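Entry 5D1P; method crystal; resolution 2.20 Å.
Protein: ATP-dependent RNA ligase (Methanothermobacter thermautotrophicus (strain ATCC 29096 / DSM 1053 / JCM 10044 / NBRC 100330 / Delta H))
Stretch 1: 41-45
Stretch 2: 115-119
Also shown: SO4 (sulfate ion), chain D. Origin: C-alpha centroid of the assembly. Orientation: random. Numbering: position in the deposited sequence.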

# COMPACT_ATOMS: atom_id res chain seq x y z
N LEU A 41 -9.87 20.09 -28.26
CA LEU A 41 -8.96 20.28 -27.14
C LEU A 41 -9.38 19.43 -25.98
O LEU A 41 -10.50 19.52 -25.49
CB LEU A 41 -8.90 21.74 -26.73
CG LEU A 41 -7.64 22.32 -27.36
CD1 LEU A 41 -7.76 23.81 -27.44
CD2 LEU A 41 -6.42 21.93 -26.54
N LEU A 42 -8.44 18.61 -25.54
CA LEU A 42 -8.65 17.62 -24.50
C LEU A 42 -7.91 18.01 -23.22
O LEU A 42 -6.73 18.29 -23.25
CB LEU A 42 -8.19 16.25 -25.00
CG LEU A 42 -8.46 15.00 -24.18
CD1 LEU A 42 -8.69 13.84 -25.13
CD2 LEU A 42 -7.28 14.72 -23.25
N PHE A 43 -8.63 18.02 -22.10
CA PHE A 43 -8.07 18.36 -20.80
C PHE A 43 -7.75 17.09 -19.99
O PHE A 43 -8.65 16.44 -19.46
CB PHE A 43 -9.03 19.23 -20.00
CG PHE A 43 -9.26 20.61 -20.58
CD1 PHE A 43 -8.65 21.72 -20.01
CD2 PHE A 43 -10.10 20.79 -21.68
CE1 PHE A 43 -8.87 23.00 -20.54
CE2 PHE A 43 -10.32 22.06 -22.21
CZ PHE A 43 -9.70 23.17 -21.64
N LYS A 44 -6.48 16.74 -19.89
CA LYS A 44 -6.13 15.54 -19.15
C LYS A 44 -6.34 15.75 -17.66
O LYS A 44 -6.68 14.81 -16.95
CB LYS A 44 -4.70 15.09 -19.46
CG LYS A 44 -4.44 14.91 -20.96
CD LYS A 44 -3.41 13.81 -21.27
CE LYS A 44 -4.10 12.45 -21.52
NZ LYS A 44 -3.62 11.79 -22.77
N LYS A 45 -6.16 16.99 -17.21
CA LYS A 45 -6.29 17.37 -15.79
C LYS A 45 -7.43 18.36 -15.57
O LYS A 45 -7.69 19.18 -16.45
CB LYS A 45 -4.99 18.00 -15.29
CG LYS A 45 -3.84 17.02 -15.13
CD LYS A 45 -4.09 16.08 -13.96
CE LYS A 45 -2.90 15.15 -13.72
NZ LYS A 45 -3.25 14.02 -12.80
N ARG A 115 -13.17 7.92 -20.48
CA ARG A 115 -13.10 8.83 -19.34
C ARG A 115 -12.12 9.99 -19.51
O ARG A 115 -12.36 11.11 -19.04
CB ARG A 115 -12.75 8.05 -18.08
CG ARG A 115 -12.96 8.85 -16.81
CD ARG A 115 -14.45 9.05 -16.55
NE ARG A 115 -14.65 9.97 -15.44
CZ ARG A 115 -14.68 9.60 -14.17
NH1 ARG A 115 -14.55 8.32 -13.86
NH2 ARG A 115 -14.85 10.51 -13.21
N GLY A 116 -11.01 9.73 -20.19
CA GLY A 116 -9.96 10.72 -20.34
C GLY A 116 -10.24 11.70 -21.47
O GLY A 116 -9.59 12.75 -21.57
N GLY A 117 -11.19 11.35 -22.32
CA GLY A 117 -11.67 12.24 -23.36
C GLY A 117 -11.34 11.78 -24.76
O GLY A 117 -11.62 12.49 -25.74
N HIS A 118 -10.77 10.58 -24.87
CA HIS A 118 -10.38 10.05 -26.17
C HIS A 118 -11.55 9.34 -26.83
O HIS A 118 -12.31 8.65 -26.16
CB HIS A 118 -9.20 9.09 -26.02
CG HIS A 118 -8.04 9.66 -25.26
ND1 HIS A 118 -7.99 9.70 -23.88
CD2 HIS A 118 -6.89 10.23 -25.69
CE1 HIS A 118 -6.86 10.26 -23.50
NE2 HIS A 118 -6.17 10.60 -24.58
N VAL A 119 -11.69 9.53 -28.14
CA VAL A 119 -12.66 8.75 -28.90
C VAL A 119 -12.11 7.34 -29.10
O VAL A 119 -11.02 7.15 -29.61
CB VAL A 119 -12.98 9.37 -30.27
CG1 VAL A 119 -13.87 8.43 -31.07
CG2 VAL A 119 -13.67 10.69 -30.11
S SO4 D . -14.14 8.12 -9.89
O1 SO4 D . -13.41 7.92 -8.65
O2 SO4 D . -13.59 9.31 -10.54
O3 SO4 D . -15.57 8.27 -9.62
O4 SO4 D . -13.96 6.97 -10.77

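Contact between the end of a strand (Leu41 to Phe43, running on into Lys44 and Lys45) and the irregular segment Arg115 to Val119 is small, burying 194 Å² over both sides, and rests mainly on the side chains of Leu42, Lys44 and His118 and on the backbone of Gly116 and Gly117. Leu42 points its CA-to-CB bond toward the second stretch and gives up the most surface. Its chi1 is t (-173°), which extends the chain from the strand so that both methyls reach the opposing backbone: CD1 lies 3.3 Å from Gly117 O, and CD2 lies 3.5 Å from Gly116 O. Chi2, at 147°, sits between wells; with this value CD1 also lies over one face of the His118 imidazole, 4.1 Å from the ring centroid and 9° off the ring normal, a nearly perpendicular CH-pi contact. A branched aliphatic side chain suits this buried place, offering CD1 to the ring face and both methyls to the glycine carbonyls.

The His118 CA-to-CB bond points sideways, but chi1 m (-52°) and chi2 of 82° bring the ring back to the first stretch, with a face to Leu42 and an edge to Lys44. At that edge Lys44 NZ donates a weak hydrogen bond to His118 NE2, 3.3 Å away, lying near the ring plane where the nitrogen lone pair is directed. Lys44 also starts sideways. Chi1 is m (-54°), but chi2 (-149°), chi3 (93°) and chi4 (131°) all lie off the wells, and the resulting bent path carries the amine to the imidazole. The length of lysine lets an exposed residue just past the strand span this gap, while imidazole supplies both a flat face and an acceptor.

The backbone angles of Gly117 (phi/psi 114/5) by themselves call for glycine: a CB would be jammed against the carbonyl O of Gly116. An ideal CB on Gly117 would also stand a tight 3.1 Å from Leu42 CD1. At Gly116, phi/psi of -82/-15 is ordinary, but an ideal CB would be crowded by His118 CE1 at 3.4 Å.

Neighbouring side chains take little part. The CB of Phe43 points away, as expected from alternation along a strand, and its ring (chi1 m, -67°) is buried on the far side from this contact. Leu41 and Lys45 are out of reach. Arg115 is also out of reach of the first stretch; its guanidinium instead binds a sulfate, probably from the crystallisation liquor, through NH2 to O2 at 3.2 Å and, weakly, NH1 to O4 at 3.4 Å.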